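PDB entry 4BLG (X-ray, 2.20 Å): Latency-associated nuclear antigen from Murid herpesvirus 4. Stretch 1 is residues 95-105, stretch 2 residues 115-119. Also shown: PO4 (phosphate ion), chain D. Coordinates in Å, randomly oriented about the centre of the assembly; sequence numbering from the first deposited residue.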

ATOM      1  N   GLN A  95      -2.762 -17.130  -1.908  1.00 42.03           N
ATOM      2  CA  GLN A  95      -2.868 -16.452  -3.192  1.00 37.85           C
ATOM      3  C   GLN A  95      -1.775 -15.410  -3.377  1.00 37.01           C
ATOM      4  O   GLN A  95      -1.345 -15.170  -4.500  1.00 36.67           O
ATOM      5  CB  GLN A  95      -4.243 -15.808  -3.369  1.00 37.83           C
ATOM      6  CG  GLN A  95      -5.394 -16.790  -3.280  1.00 40.64           C
ATOM      7  CD  GLN A  95      -5.200 -18.000  -4.178  1.00 44.21           C
ATOM      8  OE1 GLN A  95      -4.701 -17.883  -5.293  1.00 49.41           O
ATOM      9  NE2 GLN A  95      -5.586 -19.174  -3.684  1.00 48.96           N
ATOM     10  N   ALA A  96      -1.325 -14.782  -2.292  1.00 34.12           N
ATOM     11  CA  ALA A  96      -0.260 -13.790  -2.406  1.00 32.03           C
ATOM     12  C   ALA A  96       1.074 -14.463  -2.742  1.00 37.71           C
ATOM     13  O   ALA A  96       1.866 -13.926  -3.516  1.00 31.44           O
ATOM     14  CB  ALA A  96      -0.135 -12.967  -1.130  1.00 31.01           C
ATOM     15  N   LYS A  97       1.313 -15.636  -2.162  1.00 38.57           N
ATOM     16  CA  LYS A  97       2.545 -16.381  -2.399  1.00 50.90           C
ATOM     17  C   LYS A  97       2.577 -16.739  -3.891  1.00 36.06           C
ATOM     18  O   LYS A  97       3.588 -16.543  -4.579  1.00 40.61           O
ATOM     19  CB  LYS A  97       2.590 -17.648  -1.516  1.00 45.67           C
ATOM     20  NZ  LYS A  97       5.274 -21.776   0.037  1.00 57.19           N
ATOM     21  N   LYS A  98       1.444 -17.246  -4.380  1.00 37.18           N
ATOM     22  CA  LYS A  98       1.293 -17.664  -5.789  1.00 44.28           C
ATOM     23  C   LYS A  98       1.506 -16.485  -6.750  1.00 40.61           C
ATOM     24  O   LYS A  98       2.234 -16.590  -7.731  1.00 38.15           O
ATOM     25  CB  LYS A  98      -0.098 -18.268  -6.068  1.00 42.79           C
ATOM     26  CG  LYS A  98      -0.175 -19.151  -7.338  1.00 52.33           C
ATOM     27  CD  LYS A  98      -1.629 -19.399  -7.761  1.00 75.58           C
ATOM     28  CE  LYS A  98      -2.275 -20.493  -6.903  1.00101.54           C
ATOM     29  NZ  LYS A  98      -3.744 -20.312  -6.710  1.00114.62           N
ATOM     30  N   LEU A  99       0.857 -15.367  -6.449  1.00 34.15           N
ATOM     31  CA  LEU A  99       0.883 -14.190  -7.302  1.00 32.28           C
ATOM     32  C   LEU A  99       2.304 -13.688  -7.426  1.00 38.91           C
ATOM     33  O   LEU A  99       2.758 -13.327  -8.507  1.00 32.79           O
ATOM     34  CB  LEU A  99       0.021 -13.082  -6.696  1.00 34.63           C
ATOM     35  CG  LEU A  99       0.100 -11.768  -7.475  1.00 37.66           C
ATOM     36  CD1 LEU A  99      -0.351 -11.993  -8.911  1.00 29.81           C
ATOM     37  CD2 LEU A  99      -0.725 -10.676  -6.827  1.00 29.92           C
ATOM     38  N   LYS A 100       3.001 -13.652  -6.298  1.00 38.33           N
ATOM     39  CA  LYS A 100       4.363 -13.155  -6.269  1.00 36.30           C
ATOM     40  C   LYS A 100       5.256 -14.055  -7.110  1.00 40.36           C
ATOM     41  O   LYS A 100       6.091 -13.573  -7.875  1.00 40.37           O
ATOM     42  CB  LYS A 100       4.879 -13.094  -4.833  1.00 37.00           C
ATOM     43  CG  LYS A 100       6.216 -12.409  -4.700  1.00 30.14           C
ATOM     44  CD  LYS A 100       6.775 -12.554  -3.309  1.00 36.33           C
ATOM     45  CE  LYS A 100       8.162 -11.959  -3.214  1.00 45.86           C
ATOM     46  NZ  LYS A 100       9.093 -12.866  -2.498  1.00 47.98           N
ATOM     47  N   ARG A 101       5.084 -15.362  -6.957  1.00 33.57           N
ATOM     48  CA  ARG A 101       5.893 -16.340  -7.675  1.00 35.49           C
ATOM     49  C   ARG A 101       5.770 -16.178  -9.183  1.00 35.40           C
ATOM     50  O   ARG A 101       6.770 -16.195  -9.909  1.00 36.52           O
ATOM     51  CB  ARG A 101       5.470 -17.757  -7.301  1.00 39.70           C
ATOM     52  CG  ARG A 101       6.318 -18.856  -7.940  1.00 53.85           C
ATOM     53  CD  ARG A 101       5.957 -20.207  -7.334  1.00 60.44           C
ATOM     54  NE  ARG A 101       6.339 -20.150  -5.933  1.00 79.29           N
ATOM     55  CZ  ARG A 101       5.521 -20.319  -4.898  1.00 82.25           C
ATOM     56  NH1 ARG A 101       4.243 -20.643  -5.048  1.00 78.95           N
ATOM     57  NH2 ARG A 101       5.998 -20.189  -3.675  1.00 73.16           N
ATOM     58  N   VAL A 102       4.534 -16.052  -9.651  1.00 35.18           N
ATOM     59  CA  VAL A 102       4.259 -15.992 -11.082  1.00 35.51           C
ATOM     60  C   VAL A 102       4.799 -14.701 -11.681  1.00 33.41           C
ATOM     61  O   VAL A 102       5.545 -14.714 -12.668  1.00 33.83           O
ATOM     62  CB  VAL A 102       2.749 -16.090 -11.346  1.00 36.00           C
ATOM     63  CG1 VAL A 102       2.428 -15.704 -12.780  1.00 37.02           C
ATOM     64  CG2 VAL A 102       2.255 -17.495 -11.039  1.00 39.64           C
ATOM     65  N   VAL A 103       4.437 -13.582 -11.059  1.00 31.33           N
ATOM     66  CA  VAL A 103       4.818 -12.282 -11.578  1.00 29.46           C
ATOM     67  C   VAL A 103       6.336 -12.175 -11.637  1.00 34.80           C
ATOM     68  O   VAL A 103       6.878 -11.712 -12.626  1.00 31.81           O
ATOM     69  CB  VAL A 103       4.225 -11.129 -10.742  1.00 32.60           C
ATOM     70  CG1 VAL A 103       4.755  -9.791 -11.235  1.00 25.89           C
ATOM     71  CG2 VAL A 103       2.706 -11.153 -10.815  1.00 35.49           C
ATOM     72  N   LEU A 104       7.021 -12.623 -10.590  1.00 30.68           N
ATOM     73  CA  LEU A 104       8.471 -12.470 -10.517  1.00 30.21           C
ATOM     74  C   LEU A 104       9.236 -13.474 -11.375  1.00 37.15           C
ATOM     75  O   LEU A 104      10.378 -13.216 -11.755  1.00 32.65           O
ATOM     76  CB  LEU A 104       8.964 -12.548  -9.070  1.00 38.74           C
ATOM     77  CG  LEU A 104       8.597 -11.385  -8.137  1.00 32.26           C
ATOM     78  CD1 LEU A 104       9.291 -11.578  -6.797  1.00 31.22           C
ATOM     79  CD2 LEU A 104       8.962 -10.034  -8.732  1.00 35.85           C
ATOM     80  N   ALA A 105       8.643 -14.625 -11.675  1.00 34.07           N
ATOM     81  CA  ALA A 105       9.265 -15.511 -12.658  1.00 36.25           C
ATOM     82  C   ALA A 105       9.327 -14.788 -14.000  1.00 35.51           C
ATOM     83  O   ALA A 105      10.368 -14.770 -14.659  1.00 36.31           O
ATOM     84  CB  ALA A 105       8.503 -16.816 -12.784  1.00 38.42           C
ATOM     85  N   GLU A 115      10.673  -5.686  -7.795  1.00 31.79           N
ATOM     86  CA  GLU A 115      10.690  -6.473  -6.569  1.00 30.44           C
ATOM     87  C   GLU A 115       9.264  -6.711  -6.092  1.00 26.65           C
ATOM     88  O   GLU A 115       8.356  -5.949  -6.414  1.00 28.82           O
ATOM     89  CB  GLU A 115      11.484  -5.761  -5.470  1.00 41.67           C
ATOM     90  CG  GLU A 115      12.987  -5.703  -5.712  1.00 54.61           C
ATOM     91  CD  GLU A 115      13.745  -5.044  -4.564  1.00 77.51           C
ATOM     92  OE1 GLU A 115      13.107  -4.617  -3.575  1.00 72.82           O
ATOM     93  OE2 GLU A 115      14.987  -4.954  -4.652  1.00 90.59           O
ATOM     94  N   GLY A 116       9.082  -7.776  -5.317  1.00 31.10           N
ATOM     95  CA  GLY A 116       7.781  -8.140  -4.791  1.00 27.45           C
ATOM     96  C   GLY A 116       7.882  -8.410  -3.301  1.00 30.62           C
ATOM     97  O   GLY A 116       8.843  -9.028  -2.846  1.00 26.76           O
ATOM     98  N   THR A 117       6.894  -7.928  -2.550  1.00 28.87           N
ATOM     99  CA  THR A 117       6.880  -8.031  -1.098  1.00 27.18           C
ATOM    100  C   THR A 117       5.505  -8.477  -0.632  1.00 25.35           C
ATOM    101  O   THR A 117       4.510  -7.832  -0.932  1.00 32.75           O
ATOM    102  CB  THR A 117       7.185  -6.665  -0.450  1.00 32.05           C
ATOM    103  OG1 THR A 117       8.410  -6.140  -0.978  1.00 34.20           O
ATOM    104  CG2 THR A 117       7.296  -6.796   1.071  1.00 36.76           C
ATOM    105  N   ILE A 118       5.443  -9.584   0.097  1.00 27.56           N
ATOM    106  CA  ILE A 118       4.177 -10.045   0.656  1.00 27.87           C
ATOM    107  C   ILE A 118       3.719  -9.134   1.805  1.00 30.03           C
ATOM    108  O   ILE A 118       4.495  -8.815   2.704  1.00 36.90           O
ATOM    109  CB  ILE A 118       4.282 -11.478   1.191  1.00 35.20           C
ATOM    110  CG1 ILE A 118       4.704 -12.445   0.078  1.00 46.84           C
ATOM    111  CG2 ILE A 118       2.950 -11.903   1.798  1.00 34.61           C
ATOM    112  CD1 ILE A 118       3.575 -12.866  -0.829  1.00 40.50           C
ATOM    113  N   VAL A 119       2.446  -8.747   1.764  1.00 28.02           N
ATOM    114  CA  VAL A 119       1.847  -7.861   2.745  1.00 27.72           C
ATOM    115  C   VAL A 119       0.551  -8.482   3.239  1.00 34.42           C
ATOM    116  O   VAL A 119      -0.123  -9.185   2.494  1.00 34.46           O
ATOM    117  CB  VAL A 119       1.533  -6.480   2.133  1.00 43.19           C
ATOM    118  CG1 VAL A 119       0.886  -5.576   3.164  1.00 54.62           C
ATOM    119  CG2 VAL A 119       2.797  -5.843   1.597  1.00 36.04           C
TER
HETATM  120  P   PO4 D1263      -4.191 -21.160 -10.401  1.00 45.70           P
HETATM  121  O1  PO4 D1263      -2.914 -21.757 -10.931  1.00 52.90           O
HETATM  122  O2  PO4 D1263      -4.128 -19.653 -10.460  1.00 58.30           O
HETATM  123  O3  PO4 D1263      -5.384 -21.593 -11.208  1.00 51.18           O
HETATM  124  O4  PO4 D1263      -4.358 -21.593  -8.969  1.00 55.94           O

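Residues 95-105 are helical throughout, and the helix extends beyond the stretch at both ends. Residues 115-119 form a strand that continues later in the chain. The helix lies along the strand in an almost exactly antiparallel sense, with 178° between their N-to-C directions. Their axes approach to 8.9 Å. Because the directions oppose, residues early in the helix meet residues late in the strand. Ala96 CA lies 6.6 Å from Ile118 CA, and Lys100 CA lies 6.2 Å from Gly116 CA.

No hydrogen bond joins the two stretches among the modelled atoms. The contact is one of packing, and it buries 271 Å² in total. Within the helix, the backbone is held by regular i to i+4 hydrogen bonds, from Leu99 N to Gln95 O (2.9 Å) through to Ala105 N to Arg101 O (3.0 Å). The contacts with the strand follow the same spacing: Ala96, Lys100 and Leu104 each point their CA-to-CB bond toward it.

Gln95 does not reach the strand. Its OE1 instead accepts a hydrogen bond from Lys98 NZ at 3.0 Å, within the helix.

Ala96 is buried and meets Ile118. Its CB lies 3.7 Å from Ile118 CD1, an apolar contact between two methyl groups. Ile118 CD1 also comes within 3.4 Å of Ala96 O. That oxygen is already bonded to Lys100 N at 3.0 Å, so the methyl packs beside a satisfied carbonyl. The CA-to-CB bond of Ile118 points sideways, but with chi1 and chi2 both m the end of its side chain comes nearer the helix. Ile118 has the largest area covered by the opposing stretch, 74 Å².

Lys97 contributes little. Its backbone N is 3.8 Å from Ile118 CD1, while its CA-to-CB bond points away. Its CG, CD and CE are not modelled.

The CA-to-CB bond of Lys98 also points away from the strand. Besides its bond to Gln95, its NZ donates a hydrogen bond to O4 of the phosphate ion at 2.7 Å. Opposite charges favour this pairing. The phosphate probably comes from the crystallisation liquor. Leu99 is buried but makes no contact with the strand.

Lys100 extends its side chain across the strand, nearly at right angles to it, with chi1 to chi3 all t. Its CE lies 3.0 Å from Gly116 O. This is a close approach of a methylene to a carbonyl, not a hydrogen bond. Further back on the chain, Lys100 CD packs 4.0 Å from Ile118 CG1. The aliphatic part of a lysine can serve as apolar surface in this way.

Arg101, Val102 and Val103 do not touch the strand. Leu104 makes the last contact, with CD1 4.1 Å from Gly116 N and CD2 4.3 Å from Glu115 C. The leucine methyls thus rest against strand backbone. Gly116 leaves room here: an ideal CB would point toward the helix and sit 3.3 Å from both Leu104 CD1 and Lys100 CG, which is tight. Ala105 is exposed and lies beyond the contact.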